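Local coordinates for DUF5618 domain-containing protein (Dyadobacter fermentans, PDB 3MFN) that is of unknown function but folds into a bundle of helices, two copies of which make up the assembly, at residues Ser75-Ala80 with Glu143-Trp148; His83-Lys88 with Ala103-Lys108; Lys93-Tyr98 with Asn111-Val116. All blocks are in the same frame, centred on the assembly; numbering follows the deposited sequence. Where two conformers were deposited one is given.

How the interactions relate
From the N terminus, helix 63-85 supplies the first half of interaction 1 (75-80) and then, at its C-terminal end, that of interaction 2 (83-88). The chain continues through 93-98 at the start of helix 95-103, turns at 103-108, and enters helix 107-126, where 111-116 lies. Interaction 2 closes a short loop from 83-88 to 103-108, and interaction 3 one from 93-98 to 111-116; their segments alternate, so the two loops cross. Only with 143-148 on helix 132-153 does interaction 1 close the long loop that encloses both. W148 packs against Y84 and Q105 of interaction 2, while I145 reaches T112 of interaction 3, joining all three.

Interaction 1 (Ser75-Ala80 with Glu143-Trp148)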
loop_
_atom_site.group_PDB
_atom_site.type_symbol
_atom_site.label_atom_id
_atom_site.label_comp_id
_atom_site.label_asym_id
_atom_site.label_seq_id
_atom_site.Cartn_x
_atom_site.Cartn_y
_atom_site.Cartn_z
ATOM N N SER A 75 -11.147 6.744 9.244
ATOM C CA SER A 75 -12.312 6.963 10.112
ATOM C C SER A 75 -13.374 7.771 9.336
ATOM O O SER A 75 -14.582 7.577 9.519
ATOM C CB SER A 75 -11.878 7.708 11.387
ATOM O OG SER A 75 -10.990 6.881 12.138
ATOM N N GLY A 76 -12.921 8.649 8.448
ATOM C CA GLY A 76 -13.844 9.368 7.559
ATOM C C GLY A 76 -14.667 8.445 6.700
ATOM O O GLY A 76 -15.899 8.546 6.621
ATOM N N VAL A 77 -13.976 7.530 6.015
ATOM C CA VAL A 77 -14.611 6.542 5.198
ATOM C C VAL A 77 -15.596 5.720 6.038
ATOM O O VAL A 77 -16.761 5.501 5.619
ATOM C CB VAL A 77 -13.569 5.612 4.513
ATOM C CG1 VAL A 77 -14.287 4.453 3.704
ATOM C CG2 VAL A 77 -12.632 6.406 3.695
ATOM N N LEU A 78 -15.147 5.188 7.166
ATOM C CA LEU A 78 -16.061 4.457 8.060
ATOM C C LEU A 78 -17.283 5.270 8.489
ATOM O O LEU A 78 -18.385 4.753 8.539
ATOM C CB LEU A 78 -15.331 3.897 9.292
ATOM C CG LEU A 78 -14.185 2.905 9.032
ATOM C CD1 LEU A 78 -13.780 2.134 10.288
ATOM C CD2 LEU A 78 -14.482 1.877 7.834
ATOM N N PHE A 79 -17.099 6.569 8.747
ATOM C CA PHE A 79 -18.192 7.435 9.110
ATOM C C PHE A 79 -19.301 7.464 8.027
ATOM O O PHE A 79 -20.495 7.233 8.324
ATOM C CB PHE A 79 -17.647 8.825 9.431
ATOM C CG PHE A 79 -18.632 9.702 10.150
ATOM C CD1 PHE A 79 -19.612 10.384 9.447
ATOM C CD2 PHE A 79 -18.579 9.834 11.529
ATOM C CE1 PHE A 79 -20.540 11.186 10.121
ATOM C CE2 PHE A 79 -19.481 10.642 12.219
ATOM C CZ PHE A 79 -20.491 11.306 11.512
ATOM N N ALA A 80 -18.916 7.660 6.766
ATOM C CA ALA A 80 -19.863 7.562 5.665
ATOM C C ALA A 80 -20.498 6.177 5.643
ATOM O O ALA A 80 -21.709 6.083 5.578
ATOM C CB ALA A 80 -19.197 7.893 4.292
ATOM N N GLU A 143 -12.202 8.859 -1.443
ATOM C CA GLU A 143 -13.227 9.735 -1.986
ATOM C C GLU A 143 -14.204 8.964 -2.876
ATOM O O GLU A 143 -15.372 9.284 -2.947
ATOM C CB GLU A 143 -12.601 10.904 -2.762
ATOM C CG GLU A 143 -13.610 11.905 -3.291
ATOM C CD GLU A 143 -14.082 12.926 -2.224
ATOM O OE1 GLU A 143 -13.548 12.939 -1.086
ATOM O OE2 GLU A 143 -14.949 13.766 -2.560
ATOM N N ILE A 144 -13.718 7.918 -3.549
ATOM C CA ILE A 144 -14.587 7.061 -4.336
ATOM C C ILE A 144 -15.646 6.415 -3.481
ATOM O O ILE A 144 -16.828 6.361 -3.851
ATOM C CB ILE A 144 -13.818 5.979 -5.143
ATOM C CG1 ILE A 144 -13.140 6.590 -6.373
ATOM C CG2 ILE A 144 -14.784 4.905 -5.644
ATOM C CD1 ILE A 144 -12.131 5.591 -7.090
ATOM N N ILE A 145 -15.240 5.944 -2.321
ATOM C CA ILE A 145 -16.170 5.280 -1.414
ATOM C C ILE A 145 -17.150 6.288 -0.828
ATOM O O ILE A 145 -18.337 6.010 -0.685
ATOM C CB ILE A 145 -15.450 4.572 -0.219
ATOM C CG1 ILE A 145 -14.543 3.442 -0.705
ATOM C CG2 ILE A 145 -16.496 4.028 0.746
ATOM C CD1 ILE A 145 -15.304 2.337 -1.502
ATOM N N ILE A 146 -16.668 7.475 -0.477
ATOM C CA ILE A 146 -17.581 8.470 0.101
ATOM C C ILE A 146 -18.601 8.909 -0.953
ATOM O O ILE A 146 -19.776 9.056 -0.631
ATOM C CB ILE A 146 -16.845 9.654 0.693
ATOM C CG1 ILE A 146 -16.026 9.174 1.894
ATOM C CG2 ILE A 146 -17.885 10.743 1.035
ATOM C CD1 ILE A 146 -14.950 10.090 2.439
ATOM N N ASP A 147 -18.176 9.081 -2.200
ATOM C CA ASP A 147 -19.100 9.479 -3.259
ATOM C C ASP A 147 -20.095 8.371 -3.536
ATOM O O ASP A 147 -21.259 8.637 -3.813
ATOM C CB ASP A 147 -18.376 9.778 -4.571
ATOM C CG ASP A 147 -17.508 11.019 -4.515
ATOM O OD1 ASP A 147 -17.541 11.830 -3.530
ATOM O OD2 ASP A 147 -16.756 11.183 -5.501
ATOM N N TRP A 148 -19.652 7.122 -3.465
ATOM C CA TRP A 148 -20.572 6.004 -3.667
ATOM C C TRP A 148 -21.717 6.061 -2.632
ATOM O O TRP A 148 -22.906 5.927 -2.974
ATOM C CB TRP A 148 -19.800 4.682 -3.566
ATOM C CG TRP A 148 -20.651 3.477 -3.683
ATOM C CD1 TRP A 148 -21.051 2.866 -4.837
ATOM C CD2 TRP A 148 -21.189 2.690 -2.610
ATOM N NE1 TRP A 148 -21.794 1.736 -4.544
ATOM C CE2 TRP A 148 -21.887 1.608 -3.189
ATOM C CE3 TRP A 148 -21.104 2.762 -1.210
ATOM C CZ2 TRP A 148 -22.555 0.649 -2.426
ATOM C CZ3 TRP A 148 -21.770 1.791 -0.445
ATOM C CH2 TRP A 148 -22.492 0.754 -1.066
#
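I146 and V77 bury the most surface where helix 63-85 packs against helix 132-153, a near-parallel pair within an all-helical bundle. The axes of the two short segments approach to 9.3 Å at a crossing angle of 15°, so the helices run side by side in the same direction and small or branched aliphatic residues fill the seam. No hydrogen bond crosses it, as expected between helices whose backbone groups are paired internally: A80 N, for example, bonds G76 O.

V77 meets its neighbour through one methyl. With CG1 anti to the backbone N (chi1 175°), that branch is carried to I145, where CG1 of V77 lies 3.7 Å from CG2 of I145. The two side chains cross at about a right angle, so methyl meets methyl and the rest of each residue serves other partners. I145 divides its branches accordingly: CG2 faces V77, while its other arm runs away to CD1, which touches T112 on helix 107-126. A beta-branched residue suits this place because its two arms can serve two helices at once.

I146 works differently. Its CB is directed to one side of the seam, but CG1 turns inward and the extended arm (chi2 165°) lays its ethyl branch across helix 63-85 between V77 and A80; I146 also packs on A38 of helix 34-52, so it fills the angle among three helices. A80 is small, which lets the backbones come close, with the CA atoms of A80 and I146 6.1 Å apart. One turn before A80, G76 has no side chain on the side to which CD1 of I146 points; a CB on G76 would stand 4.6 Å from CD1 of I146. At the A80 end of the arm, CG1 of I146 rests 4.2 Å from CB of A80.

Interaction 2 (His83-Lys88 with Ala103-Lys108); sequences HYFGKK and AQQDKK
Q105 reaches from the turn between helices 95-103 and 107-126 to Y84 and F85 at the C-terminal end of helix 63-85. Its CB is directed at that helix end and passes 4.0 Å from CZ2 of W148, on helix 132-153. CG lies closer to the same indole atom, 3.7 Å from CZ2 of W148, so the aliphatic half of the glutamine rests on carbon. The chain then bends at chi2 (106°), swinging the amide between the two aromatic residues. OE1 accepts a hydrogen bond from OH of Y84 at 3.1 Å, with the donor in the carbonyl plane and the C=O...donor angle 154°; R152 NH2 adds a weak one. NE2 comes to the edge of the F85 ring, 3.9 Å from CE1 of F85, with amide and ring planes 83° apart. Y84 completes the set by packing CD2 over one face of the F85 ring, toward its rim. A glutamine suits this partly exposed corner, being long enough to span it and polar only at its tip. Since R152 NE also bonds OH of Y84, the nearby positive charge probably polarises the phenol as a donor to Q105.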
loop_
_atom_site.group_PDB
_atom_site.type_symbol
_atom_site.label_atom_id
_atom_site.label_comp_id
_atom_site.label_asym_id
_atom_site.label_seq_id
_atom_site.Cartn_x
_atom_site.Cartn_y
_atom_site.Cartn_z
ATOM N N HIS A 83 -23.022 5.470 8.491
ATOM C CA HIS A 83 -24.250 6.188 8.286
ATOM C C HIS A 83 -25.111 5.499 7.239
ATOM O O HIS A 83 -26.288 5.459 7.382
ATOM C CB HIS A 83 -24.068 7.671 7.918
ATOM C CG HIS A 83 -25.377 8.403 7.825
ATOM N ND1 HIS A 83 -25.931 9.079 8.893
ATOM C CD2 HIS A 83 -26.260 8.529 6.806
ATOM C CE1 HIS A 83 -27.097 9.589 8.536
ATOM N NE2 HIS A 83 -27.314 9.281 7.270
ATOM N N TYR A 84 -24.514 4.908 6.206
ATOM C CA TYR A 84 -25.300 4.233 5.162
ATOM C C TYR A 84 -25.852 2.853 5.609
ATOM O O TYR A 84 -27.010 2.505 5.333
ATOM C CB TYR A 84 -24.444 4.074 3.902
ATOM C CG TYR A 84 -25.142 3.407 2.731
ATOM C CD1 TYR A 84 -26.329 3.903 2.247
ATOM C CD2 TYR A 84 -24.593 2.306 2.087
ATOM C CE1 TYR A 84 -27.007 3.281 1.143
ATOM C CE2 TYR A 84 -25.248 1.685 0.990
ATOM C CZ TYR A 84 -26.452 2.181 0.536
ATOM O OH TYR A 84 -27.099 1.594 -0.524
ATOM N N PHE A 85 -24.998 2.052 6.256
ATOM C CA PHE A 85 -25.327 0.657 6.582
ATOM C C PHE A 85 -25.986 0.530 7.967
ATOM O O PHE A 85 -26.598 -0.497 8.311
ATOM C CB PHE A 85 -24.059 -0.212 6.534
ATOM C CG PHE A 85 -23.527 -0.464 5.136
ATOM C CD1 PHE A 85 -24.333 -0.975 4.149
ATOM C CD2 PHE A 85 -22.208 -0.251 4.849
ATOM C CE1 PHE A 85 -23.834 -1.228 2.897
ATOM C CE2 PHE A 85 -21.714 -0.510 3.625
ATOM C CZ PHE A 85 -22.527 -0.976 2.639
ATOM N N GLY A 86 -25.846 1.578 8.760
ATOM C CA GLY A 86 -26.407 1.617 10.089
ATOM C C GLY A 86 -25.620 0.752 11.056
ATOM O O GLY A 86 -24.369 0.795 11.103
ATOM N N LYS A 87 -26.350 -0.060 11.808
ATOM C CA LYS A 87 -25.777 -0.605 13.027
ATOM C C LYS A 87 -25.695 -2.111 12.985
ATOM O O LYS A 87 -26.482 -2.763 12.308
ATOM C CB LYS A 87 -26.570 -0.102 14.233
ATOM C CG LYS A 87 -26.429 1.438 14.421
ATOM C CD LYS A 87 -26.117 1.848 15.873
ATOM C CE LYS A 87 -25.556 3.295 15.965
ATOM N NZ LYS A 87 -24.075 3.423 16.115
ATOM N N LYS A 88 -24.682 -2.646 13.651
ATOM C CA LYS A 88 -24.511 -4.080 13.779
ATOM C C LYS A 88 -25.129 -4.466 15.106
ATOM O O LYS A 88 -24.948 -3.766 16.117
ATOM C CB LYS A 88 -23.037 -4.446 13.692
ATOM C CG LYS A 88 -22.566 -5.518 14.630
ATOM C CD LYS A 88 -21.047 -5.710 14.506
ATOM C CE LYS A 88 -20.697 -7.047 13.877
ATOM N NZ LYS A 88 -20.649 -8.046 14.929
ATOM N N ALA A 103 -19.938 -6.535 -0.066
ATOM C CA ALA A 103 -19.954 -7.614 -1.016
ATOM C C ALA A 103 -21.387 -7.786 -1.566
ATOM O O ALA A 103 -21.557 -7.997 -2.758
ATOM C CB ALA A 103 -19.414 -8.869 -0.405
ATOM N N GLN A 104 -22.392 -7.613 -0.704
ATOM C CA GLN A 104 -23.799 -7.781 -1.107
ATOM C C GLN A 104 -24.243 -6.670 -2.070
ATOM O O GLN A 104 -25.296 -6.756 -2.680
ATOM C CB GLN A 104 -24.716 -7.834 0.129
ATOM C CG GLN A 104 -24.823 -6.507 0.890
ATOM C CD GLN A 104 -25.343 -6.628 2.330
ATOM O OE1 GLN A 104 -25.752 -7.714 2.778
ATOM N NE2 GLN A 104 -25.349 -5.491 3.058
ATOM N N GLN A 105 -23.415 -5.640 -2.220
ATOM C CA GLN A 105 -23.783 -4.463 -2.981
ATOM C C GLN A 105 -23.077 -4.297 -4.320
ATOM O O GLN A 105 -23.734 -3.866 -5.255
ATOM C CB GLN A 105 -23.546 -3.203 -2.153
ATOM C CG GLN A 105 -24.746 -2.277 -2.142
ATOM C CD GLN A 105 -25.495 -2.292 -0.825
ATOM O OE1 GLN A 105 -26.218 -1.341 -0.499
ATOM N NE2 GLN A 105 -25.318 -3.355 -0.053
ATOM N N ASP A 106 -21.783 -4.614 -4.439
ATOM C CA ASP A 106 -21.025 -4.208 -5.639
ATOM C C ASP A 106 -19.519 -4.386 -5.470
ATOM O O ASP A 106 -18.908 -3.830 -4.546
ATOM C CB ASP A 106 -21.347 -2.735 -6.024
ATOM C CG ASP A 106 -20.492 -2.211 -7.177
ATOM O OD1 ASP A 106 -20.364 -0.970 -7.303
ATOM O OD2 ASP A 106 -19.967 -3.036 -7.966
ATOM N N LYS A 107 -18.916 -5.113 -6.405
ATOM C CA LYS A 107 -17.618 -5.744 -6.177
ATOM C C LYS A 107 -16.461 -4.763 -6.412
ATOM O O LYS A 107 -15.391 -4.860 -5.775
ATOM C CB LYS A 107 -17.514 -6.974 -7.080
ATOM C CG LYS A 107 -16.139 -7.653 -7.148
ATOM C CD LYS A 107 -15.800 -8.104 -8.597
ATOM C CE LYS A 107 -15.780 -9.610 -8.753
ATOM N NZ LYS A 107 -15.262 -9.967 -10.127
ATOM N N LYS A 108 -16.673 -3.840 -7.350
ATOM C CA LYS A 108 -15.704 -2.815 -7.606
ATOM C C LYS A 108 -15.522 -2.025 -6.328
ATOM O O LYS A 108 -14.411 -1.649 -6.001
ATOM C CB LYS A 108 -16.132 -1.869 -8.727
ATOM C CG LYS A 108 -14.898 -1.229 -9.441
ATOM C CD LYS A 108 -15.132 0.191 -10.013
ATOM C CE LYS A 108 -13.949 0.677 -10.904
ATOM N NZ LYS A 108 -12.626 0.730 -10.146
#

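Interaction 3 (Lys93-Tyr98 with Asn111-Val116); sequences KDVDWY and NTFVSV
The rings of Y98 and F113 meet obliquely, their planes 38° apart and their centroids 6.0 Å from each other. One face of the Y98 ring is occupied by W97, whose CE3 sits 3.7 Å above the ring plane, over its centre. CE1 of Y98 lies in turn at the edge of the indole, in its plane, while CE of K93 packs toward the rim of one indole face.

Across the contact F113 does most of the touching. CG anti to the backbone N (chi1 173°) sends its ring straight out from helix 107-126, and CZ of F113 reaches CB of Y98 at 3.6 Å. On the same rim, CE2 of F113 meets CG2 of V95 at 4.0 Å. A phenylalanine suits this buried place, being flat, long and wholly apolar; an alanine here would probably leave CB of Y98 and CG2 of V95 without their partner and open a gap between helices 95-103 and 107-126. The polar end of Y98 has its own partner, since OH of Y98 bonds D82, which also forms a salt bridge with K93. The start of helix 95-103 is fixed by D94, an N-cap whose OD1 accepts from N of W97 at 3.1 Å.

F113 thus plugs the angle between three helices: it packs on Y74 and L81 of helix 63-85 and on K99 and L102 of helix 95-103. T112, beside it, faces helix 132-153, and F59 on a short strand of the second subunit packs against N111, T112 and S115.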
loop_
_atom_site.group_PDB
_atom_site.type_symbol
_atom_site.label_atom_id
_atom_site.label_comp_id
_atom_site.label_asym_id
_atom_site.label_seq_id
_atom_site.Cartn_x
_atom_site.Cartn_y
_atom_site.Cartn_z
ATOM N N LYS A 93 -18.149 -3.346 15.299
ATOM C CA LYS A 93 -17.796 -3.493 13.903
ATOM C C LYS A 93 -16.304 -3.696 13.754
ATOM O O LYS A 93 -15.504 -3.325 14.629
ATOM C CB LYS A 93 -18.218 -2.256 13.128
ATOM C CG LYS A 93 -19.662 -1.897 13.236
ATOM C CD LYS A 93 -20.000 -0.567 12.561
ATOM C CE LYS A 93 -21.490 -0.328 12.524
ATOM N NZ LYS A 93 -21.919 1.088 12.299
ATOM N N ASP A 94 -15.935 -4.344 12.666
ATOM C CA ASP A 94 -14.543 -4.438 12.275
ATOM C C ASP A 94 -14.554 -4.514 10.771
ATOM O O ASP A 94 -15.601 -4.360 10.161
ATOM C CB ASP A 94 -13.880 -5.689 12.867
ATOM C CG ASP A 94 -14.579 -6.967 12.456
ATOM O OD1 ASP A 94 -15.367 -6.990 11.475
ATOM O OD2 ASP A 94 -14.367 -7.954 13.179
ATOM N N VAL A 95 -13.400 -4.773 10.189
ATOM C CA VAL A 95 -13.250 -4.711 8.759
ATOM C C VAL A 95 -14.162 -5.704 8.079
ATOM O O VAL A 95 -14.686 -5.391 7.032
ATOM C CB VAL A 95 -11.803 -4.937 8.292
ATOM C CG1 VAL A 95 -11.350 -6.394 8.553
ATOM C CG2 VAL A 95 -11.691 -4.601 6.766
ATOM N N ASP A 96 -14.360 -6.875 8.671
ATOM C CA ASP A 96 -15.220 -7.901 8.055
ATOM C C ASP A 96 -16.695 -7.457 7.957
ATOM O O ASP A 96 -17.363 -7.789 7.006
ATOM C CB ASP A 96 -15.083 -9.255 8.798
ATOM C CG ASP A 96 -13.661 -9.808 8.681
ATOM O OD1 ASP A 96 -13.114 -9.779 7.557
ATOM O OD2 ASP A 96 -13.077 -10.209 9.705
ATOM N N TRP A 97 -17.172 -6.666 8.915
ATOM C CA TRP A 97 -18.503 -6.141 8.830
ATOM C C TRP A 97 -18.646 -5.225 7.614
ATOM O O TRP A 97 -19.634 -5.313 6.869
ATOM C CB TRP A 97 -18.863 -5.431 10.110
ATOM C CG TRP A 97 -20.263 -5.085 10.173
ATOM C CD1 TRP A 97 -21.319 -5.931 10.506
ATOM C CD2 TRP A 97 -20.839 -3.835 9.860
ATOM N NE1 TRP A 97 -22.483 -5.268 10.424
ATOM C CE2 TRP A 97 -22.234 -3.973 10.035
ATOM C CE3 TRP A 97 -20.321 -2.603 9.431
ATOM C CZ2 TRP A 97 -23.120 -2.919 9.846
ATOM C CZ3 TRP A 97 -21.206 -1.568 9.212
ATOM C CH2 TRP A 97 -22.605 -1.744 9.416
ATOM N N TYR A 98 -17.670 -4.379 7.345
ATOM C CA TYR A 98 -17.785 -3.469 6.180
ATOM C C TYR A 98 -17.678 -4.264 4.906
ATOM O O TYR A 98 -18.451 -4.039 3.964
ATOM C CB TYR A 98 -16.734 -2.340 6.212
ATOM C CG TYR A 98 -16.918 -1.477 7.437
ATOM C CD1 TYR A 98 -17.825 -0.474 7.432
ATOM C CD2 TYR A 98 -16.226 -1.711 8.589
ATOM C CE1 TYR A 98 -18.025 0.305 8.527
ATOM C CE2 TYR A 98 -16.428 -0.938 9.704
ATOM C CZ TYR A 98 -17.314 0.077 9.656
ATOM O OH TYR A 98 -17.584 0.889 10.753
ATOM N N ASN A 111 -13.592 -4.006 -3.660
ATOM C CA ASN A 111 -12.154 -3.997 -3.888
ATOM C C ASN A 111 -11.587 -2.634 -3.544
ATOM O O ASN A 111 -10.527 -2.551 -2.952
ATOM C CB ASN A 111 -11.791 -4.345 -5.339
ATOM C CG ASN A 111 -12.028 -5.809 -5.676
ATOM O OD1 ASN A 111 -12.065 -6.647 -4.811
ATOM N ND2 ASN A 111 -12.207 -6.095 -6.941
ATOM N N THR A 112 -12.305 -1.569 -3.920
ATOM C CA THR A 112 -11.895 -0.223 -3.607
ATOM C C THR A 112 -11.744 -0.036 -2.085
ATOM O O THR A 112 -10.752 0.561 -1.617
ATOM C CB THR A 112 -12.888 0.840 -4.216
ATOM O OG1 THR A 112 -12.933 0.692 -5.632
ATOM C CG2 THR A 112 -12.520 2.303 -3.870
ATOM N N PHE A 113 -12.732 -0.503 -1.317
ATOM C CA PHE A 113 -12.660 -0.372 0.115
ATOM C C PHE A 113 -11.492 -1.182 0.686
ATOM O O PHE A 113 -10.828 -0.732 1.656
ATOM C CB PHE A 113 -14.003 -0.843 0.794
ATOM C CG PHE A 113 -13.923 -0.887 2.270
ATOM C CD1 PHE A 113 -13.919 0.299 3.006
ATOM C CD2 PHE A 113 -13.738 -2.062 2.930
ATOM C CE1 PHE A 113 -13.805 0.267 4.346
ATOM C CE2 PHE A 113 -13.613 -2.085 4.288
ATOM C CZ PHE A 113 -13.632 -0.934 4.995
ATOM N N VAL A 114 -11.230 -2.366 0.139
ATOM C CA VAL A 114 -10.147 -3.212 0.691
ATOM C C VAL A 114 -8.791 -2.477 0.537
ATOM O O VAL A 114 -7.907 -2.506 1.445
ATOM C CB VAL A 114 -10.126 -4.637 0.036
ATOM C CG1 VAL A 114 -8.872 -5.484 0.526
ATOM C CG2 VAL A 114 -11.418 -5.405 0.402
ATOM N N SER A 115 -8.644 -1.813 -0.595
ATOM C CA SER A 115 -7.478 -1.037 -0.884
ATOM C C SER A 115 -7.377 0.145 0.076
ATOM O O SER A 115 -6.303 0.388 0.617
ATOM C CB SER A 115 -7.502 -0.590 -2.348
ATOM O OG SER A 115 -6.235 -0.186 -2.776
ATOM N N VAL A 116 -8.487 0.870 0.296
ATOM C CA VAL A 116 -8.516 1.859 1.380
ATOM C C VAL A 116 -8.055 1.326 2.734
ATOM O O VAL A 116 -7.214 1.951 3.420
ATOM C CB VAL A 116 -9.898 2.433 1.502
ATOM C CG1 VAL A 116 -10.037 3.269 2.776
ATOM C CG2 VAL A 116 -10.241 3.243 0.276
#